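Local coordinates for protein muconate cycloisomerase (Azorhizobium caulinodans, PDB 3MY9) that is a member of the enolase superfamily that pairs an N-terminal domain of the mandelate racemase/muconate lactonizing enzyme type with a magnesium-binding, enolase C-terminal-like barrel domain, at residues V42-A45 against D46-G50; S250-D253 against A254-M258; I84-V87 against R88-M91. All coordinates share one frame; numbering follows the deposited sequence.

Along the chain the order is contact 1, contact 3, contact 2. Contacts 1 and 3 both belong to the N-terminal domain, and their centres are about 15 Å apart. Contact 1 closes the hairpin of strands 35-44 and 49-54. Contact 3 starts helix 87-97. Contacts 1 and 3 touch where Ser44 CB packs on Ile84 CD1 at 3.5 Å, and both also lean on helix 102-120. Contact 2 lies in the barrel domain, where the chain passes from strand 245-247 into helix 254-263. Its centre is about 35 Å from that of contact 1 and about 23 Å from that of contact 3. Contacts 2 and 3 both reach a neighbouring subunit, so two helix starts take part in the assembly.

Contact 1. Residues V42-A45 against D46-G50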
loop_
_atom_site.group_PDB
_atom_site.type_symbol
_atom_site.label_atom_id
_atom_site.label_comp_id
_atom_site.label_asym_id
_atom_site.label_seq_id
_atom_site.Cartn_x
_atom_site.Cartn_y
_atom_site.Cartn_z
ATOM N N VAL A 42 40.691 -17.348 26.883
ATOM C CA VAL A 42 40.448 -16.422 27.982
ATOM C C VAL A 42 40.576 -17.150 29.303
ATOM O O VAL A 42 40.185 -18.307 29.417
ATOM C CB VAL A 42 39.072 -15.754 27.851
ATOM C CG1 VAL A 42 38.914 -14.677 28.931
ATOM C CG2 VAL A 42 38.931 -15.154 26.475
ATOM N N THR A 43 41.158 -16.472 30.290
ATOM C CA THR A 43 41.410 -17.066 31.593
ATOM C C THR A 43 40.888 -16.166 32.710
ATOM O O THR A 43 41.239 -14.996 32.772
ATOM C CB THR A 43 42.919 -17.314 31.794
ATOM O OG1 THR A 43 43.466 -17.942 30.618
ATOM C CG2 THR A 43 43.159 -18.183 33.028
ATOM N N SER A 44 40.056 -16.713 33.591
ATOM C CA SER A 44 39.468 -15.930 34.682
ATOM C C SER A 44 40.420 -15.747 35.856
ATOM O O SER A 44 41.426 -16.453 35.972
ATOM C CB SER A 44 38.215 -16.613 35.214
ATOM O OG SER A 44 38.578 -17.763 35.962
ATOM N N ALA A 45 40.060 -14.822 36.748
ATOM C CA ALA A 45 40.813 -14.565 37.989
ATOM C C ALA A 45 40.805 -15.755 38.949
ATOM O O ALA A 45 41.659 -15.838 39.836
ATOM C CB ALA A 45 40.272 -13.316 38.703
ATOM N N ASP A 46 39.835 -16.659 38.788
ATOM C CA ASP A 46 39.790 -17.913 39.566
ATOM C C ASP A 46 40.209 -19.174 38.741
ATOM O O ASP A 46 39.940 -20.374 39.084
ATOM C CB ASP A 46 38.389 -18.117 40.162
ATOM C CG ASP A 46 37.339 -18.388 39.106
ATOM O OD1 ASP A 46 36.348 -19.087 39.396
ATOM O OD2 ASP A 46 37.509 -17.917 37.967
ATOM N N GLY A 47 41.005 -18.912 37.678
ATOM C CA GLY A 47 41.795 -19.962 37.009
ATOM C C GLY A 47 41.140 -20.739 35.873
ATOM O O GLY A 47 41.794 -21.563 35.233
ATOM N N ILE A 48 39.858 -20.482 35.614
ATOM C CA ILE A 48 39.077 -21.274 34.649
ATOM C C ILE A 48 39.264 -20.776 33.214
ATOM O O ILE A 48 39.166 -19.580 32.942
ATOM C CB ILE A 48 37.566 -21.251 34.971
ATOM C CG1 ILE A 48 37.305 -21.623 36.443
ATOM C CG2 ILE A 48 36.836 -22.216 34.070
ATOM C CD1 ILE A 48 35.884 -21.267 36.917
ATOM N N VAL A 49 39.503 -21.706 32.296
ATOM C CA VAL A 49 39.882 -21.375 30.928
ATOM C C VAL A 49 38.721 -21.590 29.961
ATOM O O VAL A 49 37.974 -22.555 30.097
ATOM C CB VAL A 49 41.073 -22.240 30.477
ATOM C CG1 VAL A 49 41.500 -21.881 29.067
ATOM C CG2 VAL A 49 42.238 -22.073 31.445
ATOM N N GLY A 50 38.582 -20.695 28.986
ATOM C CA GLY A 50 37.572 -20.838 27.940
ATOM C C GLY A 50 38.109 -20.463 26.580
ATOM O O GLY A 50 38.995 -19.618 26.470
#
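Val49 lays its CG1 methyl over the carbonyl oxygen of Val42, with CG1 to O at 3.8 Å. Its CG1 stands anti to the backbone N (chi1 -179°), which brings this branch to that oxygen. Val49 CA also approaches Val42 O, a CA-H...O contact of 3.4 Å. Thr43 and Val49 form an antiparallel non-hydrogen-bonded pair, and their side chains share one face of the sheet. Thr43 CG2 and Val49 CG2 are 4.3 Å apart there. Val42 lies on the other face, against Ala111 and Ile115 of helix 102-120. Its backbone makes a hydrogen-bonded pair with Gly50: Val42 N to Gly50 O and Gly50 N to Val42 O are both 2.9 Å. The two strands form a beta hairpin, closed by a type I turn from Ser44 to Gly47 with a G1 bulge at Gly47. In this turn Gly47 N donates to Ser44 O at 3.0 Å, from well above the carbonyl plane. Ser44 N reaches Ile48 O at 3.1 Å. Gly47 has the positive phi (89°) of the bulge position, where glycine is usual. The Asp46 carboxylate is held from outside the hairpin, with OD1 accepting from Trp4 NE1.

Contact 2. Residues S250-D253 against A254-M258; sequences SCFD and AVDLM
Asp256 OD2 is gripped by two donors. Phe252 N donates to it at 2.9 Å, with a fairly straight N-H...O angle of 163°. The bond uses the anti lone pair of OD2, the one turned away from OD1. Arg228 holds the same oxygen through a salt bridge from NH2. Asp256 CG lies anti to its own carbonyl carbon (chi1 -65°), which sends the carboxylate back over the loop before the helix. There it lies side by side with Phe252. OD2 sits at the edge of the phenyl ring, near its plane, and is 3.5 Å from Phe252 CB. The ring itself meets Trp57 nearly at a right angle. The Phe252 side chain is about 9 Å from a bound magnesium ion.

The loop joins strand 245-247 of the barrel to helix 254-263, and Asp253 is the N-cap of that helix. Its CG stands between the backbone N and the carbonyl carbon (chi1 63°). From there OD1 accepts from Asp256 N at 2.9 Å, and the donor comes nearly along the C-O axis. Asp253 O accepts from Leu257 N at 3.0 Å, a bond of the first helical turn. Cys251 SG rests on Leu257 CB at 3.7 Å, and both residues touch Ile269 of strand 268-270. Leu257 also packs on helix 279-292. Ala254 and Met258 pack on Thr291 of a neighbouring subunit.

The two carboxylates cross at about a right angle, and Asp253 OD1 comes within 3.4 Å of Asp256 OD1. These like charges probably repel. The amide donors at the helix start and the charge of Arg228 probably offset part of that cost.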
loop_
_atom_site.group_PDB
_atom_site.type_symbol
_atom_site.label_atom_id
_atom_site.label_comp_id
_atom_site.label_asym_id
_atom_site.label_seq_id
_atom_site.Cartn_x
_atom_site.Cartn_y
_atom_site.Cartn_z
ATOM N N SER A 250 20.542 -12.784 1.648
ATOM C CA SER A 250 19.494 -11.778 1.948
ATOM C C SER A 250 19.223 -11.580 3.426
ATOM O O SER A 250 18.523 -10.665 3.778
ATOM C CB SER A 250 18.149 -12.128 1.301
ATOM O OG SER A 250 18.182 -11.981 -0.089
ATOM N N CYS A 251 19.700 -12.466 4.291
ATOM C CA CYS A 251 19.440 -12.326 5.704
ATOM C C CYS A 251 20.667 -12.642 6.578
ATOM O O CYS A 251 20.943 -13.817 6.926
ATOM C CB CYS A 251 18.253 -13.193 6.084
ATOM S SG CYS A 251 17.731 -12.911 7.799
ATOM N N PHE A 252 21.398 -11.587 6.921
ATOM C CA PHE A 252 22.563 -11.724 7.800
ATOM C C PHE A 252 22.217 -11.501 9.258
ATOM O O PHE A 252 22.795 -12.137 10.126
ATOM C CB PHE A 252 23.679 -10.742 7.394
ATOM C CG PHE A 252 24.402 -11.172 6.164
ATOM C CD1 PHE A 252 24.177 -10.566 4.958
ATOM C CD2 PHE A 252 25.266 -12.245 6.208
ATOM C CE1 PHE A 252 24.840 -10.985 3.815
ATOM C CE2 PHE A 252 25.934 -12.672 5.056
ATOM C CZ PHE A 252 25.704 -12.037 3.866
ATOM N N ASP A 253 21.283 -10.593 9.514
ATOM C CA ASP A 253 21.052 -10.087 10.878
ATOM C C ASP A 253 19.580 -9.753 11.102
ATOM O O ASP A 253 18.738 -9.932 10.205
ATOM C CB ASP A 253 21.970 -8.873 11.172
ATOM C CG ASP A 253 21.692 -7.658 10.261
ATOM O OD1 ASP A 253 20.658 -7.625 9.571
ATOM O OD2 ASP A 253 22.520 -6.716 10.241
ATOM N N ALA A 254 19.274 -9.278 12.299
ATOM C CA ALA A 254 17.902 -9.056 12.718
ATOM C C ALA A 254 17.269 -7.984 11.845
ATOM O O ALA A 254 16.107 -8.115 11.434
ATOM C CB ALA A 254 17.847 -8.676 14.188
ATOM N N VAL A 255 18.030 -6.953 11.514
ATOM C CA VAL A 255 17.533 -5.920 10.625
ATOM C C VAL A 255 17.104 -6.456 9.244
ATOM O O VAL A 255 16.036 -6.099 8.742
ATOM C CB VAL A 255 18.573 -4.799 10.417
ATOM C CG1 VAL A 255 18.032 -3.788 9.422
ATOM C CG2 VAL A 255 18.923 -4.126 11.746
ATOM N N ASP A 256 17.939 -7.293 8.624
ATOM C CA ASP A 256 17.586 -7.873 7.340
ATOM C C ASP A 256 16.296 -8.692 7.521
ATOM O O ASP A 256 15.416 -8.668 6.670
ATOM C CB ASP A 256 18.689 -8.818 6.783
ATOM C CG ASP A 256 19.993 -8.101 6.439
ATOM O OD1 ASP A 256 20.016 -6.871 6.270
ATOM O OD2 ASP A 256 21.025 -8.793 6.313
ATOM N N LEU A 257 16.207 -9.432 8.608
ATOM C CA LEU A 257 15.099 -10.330 8.803
ATOM C C LEU A 257 13.801 -9.539 8.877
ATOM O O LEU A 257 12.845 -9.907 8.218
ATOM C CB LEU A 257 15.288 -11.206 10.038
ATOM C CG LEU A 257 14.128 -12.173 10.362
ATOM C CD1 LEU A 257 13.852 -13.144 9.207
ATOM C CD2 LEU A 257 14.445 -12.919 11.639
ATOM N N MET A 258 13.768 -8.436 9.621
ATOM C CA MET A 258 12.546 -7.611 9.653
ATOM C C MET A 258 12.107 -7.138 8.270
ATOM O O MET A 258 10.912 -7.072 7.984
ATOM C CB MET A 258 12.651 -6.412 10.619
ATOM C CG MET A 258 12.582 -6.836 12.109
ATOM S SD MET A 258 11.044 -7.584 12.801
ATOM C CE MET A 258 10.082 -8.105 11.425
#

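Contact 3. Residues I84-V87 against R88-M91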
loop_
_atom_site.group_PDB
_atom_site.type_symbol
_atom_site.label_atom_id
_atom_site.label_comp_id
_atom_site.label_asym_id
_atom_site.label_seq_id
_atom_site.Cartn_x
_atom_site.Cartn_y
_atom_site.Cartn_z
ATOM N N ILE A 84 32.500 -11.941 33.943
ATOM C CA ILE A 84 32.180 -13.045 33.038
ATOM C C ILE A 84 30.693 -13.418 33.044
ATOM O O ILE A 84 30.211 -13.927 32.060
ATOM C CB ILE A 84 33.050 -14.297 33.351
ATOM C CG1 ILE A 84 34.526 -13.988 33.092
ATOM C CG2 ILE A 84 32.645 -15.494 32.489
ATOM C CD1 ILE A 84 35.466 -14.956 33.789
ATOM N N LYS A 85 29.990 -13.179 34.151
ATOM C CA LYS A 85 28.527 -13.327 34.215
ATOM C C LYS A 85 27.787 -12.283 33.387
ATOM O O LYS A 85 26.592 -12.444 33.170
ATOM C CB LYS A 85 28.000 -13.154 35.647
ATOM C CG LYS A 85 28.288 -14.237 36.653
ATOM C CD LYS A 85 28.198 -13.660 38.122
ATOM C CE LYS A 85 26.806 -13.834 38.735
ATOM N NZ LYS A 85 26.718 -13.693 40.191
ATOM N N ARG A 86 28.441 -11.212 32.936
ATOM C CA ARG A 86 27.735 -10.161 32.161
ATOM C C ARG A 86 28.100 -10.150 30.688
ATOM O O ARG A 86 28.584 -9.150 30.167
ATOM C CB ARG A 86 27.973 -8.774 32.748
ATOM C CG ARG A 86 27.476 -8.642 34.154
ATOM C CD ARG A 86 27.443 -7.168 34.602
ATOM N NE ARG A 86 26.908 -7.064 35.949
ATOM C CZ ARG A 86 26.197 -6.039 36.410
ATOM N NH1 ARG A 86 25.762 -6.077 37.658
ATOM N NH2 ARG A 86 25.920 -4.970 35.646
ATOM N N VAL A 87 27.798 -11.248 30.016
ATOM C CA VAL A 87 28.124 -11.424 28.615
ATOM C C VAL A 87 27.404 -10.427 27.677
ATOM O O VAL A 87 28.034 -9.799 26.823
ATOM C CB VAL A 87 27.812 -12.868 28.194
ATOM C CG1 VAL A 87 28.199 -13.096 26.746
ATOM C CG2 VAL A 87 28.562 -13.851 29.159
ATOM N N ARG A 88 26.087 -10.282 27.844
ATOM C CA ARG A 88 25.324 -9.360 27.011
ATOM C C ARG A 88 25.795 -7.934 27.210
ATOM O O ARG A 88 25.798 -7.152 26.265
ATOM C CB ARG A 88 23.815 -9.448 27.266
ATOM C CG ARG A 88 22.989 -9.015 26.035
ATOM C CD ARG A 88 21.495 -8.897 26.331
ATOM N NE ARG A 88 20.899 -10.102 26.936
ATOM C CZ ARG A 88 20.343 -11.092 26.263
ATOM N NH1 ARG A 88 20.337 -11.082 24.945
ATOM N NH2 ARG A 88 19.808 -12.121 26.913
ATOM N N GLU A 89 26.178 -7.591 28.440
ATOM C CA GLU A 89 26.680 -6.253 28.744
ATOM C C GLU A 89 27.994 -5.990 28.012
ATOM O O GLU A 89 28.215 -4.890 27.511
ATOM C CB GLU A 89 26.894 -6.066 30.249
ATOM C CG GLU A 89 27.329 -4.644 30.651
ATOM C CD GLU A 89 27.655 -4.529 32.138
ATOM O OE1 GLU A 89 26.897 -3.863 32.881
ATOM O OE2 GLU A 89 28.673 -5.116 32.566
ATOM N N LEU A 90 28.888 -6.982 28.000
ATOM C CA LEU A 90 30.177 -6.839 27.306
ATOM C C LEU A 90 29.944 -6.749 25.801
ATOM O O LEU A 90 30.602 -5.955 25.152
ATOM C CB LEU A 90 31.146 -7.998 27.615
ATOM C CG LEU A 90 32.562 -7.897 26.990
ATOM C CD1 LEU A 90 33.347 -6.765 27.621
ATOM C CD2 LEU A 90 33.360 -9.221 27.116
ATOM N N MET A 91 29.021 -7.550 25.252
ATOM C CA MET A 91 28.736 -7.499 23.800
ATOM C C MET A 91 28.233 -6.127 23.374
ATOM O O MET A 91 28.556 -5.669 22.271
ATOM C CB MET A 91 27.723 -8.574 23.361
ATOM C CG MET A 91 27.362 -8.537 21.831
ATOM S SD MET A 91 28.729 -8.816 20.631
ATOM C CE MET A 91 28.984 -10.598 20.899
#
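Arg86 and Glu89 cross at a slant, with the guanidinium and carboxylate planes 40° apart. Arg86 NH2 gives a salt bridge to Glu89 OE1 at 3.1 Å. The carboxylate oxygen lies in the guanidinium plane, at its edge. NH2 stands above the carboxylate plane of Glu89, 38° out of it, so the two groups do not pair flat. The other oxygen, Glu89 OE2, lies alongside the aliphatic part of Arg86, 3.1 Å from CD. Both chains are stretched out. Glu89 CG is anti to the backbone N (chi1 -176°), and this carries the acid back past Arg86 CB; the two CB atoms are 3.8 Å apart. Arg86 has a second partner in another chain. The guanidinium thus serves two acids, Glu89 through NH2 and Asp134 of a neighbouring subunit through a salt bridge from NH1.

Arg86 is the N-cap residue of helix 87-97 in the N-terminal domain. Its carbonyl O accepts from Leu90 N at 3.1 Å, and Val87 O accepts from Met91 N at 2.9 Å. These bonds form the first helical turn. Val87 and Leu90 bury their side chains against helix 102-120, at Leu113 and Leu112 among others. Arg88 NH2 donates to Leu128 O of the same neighbouring subunit.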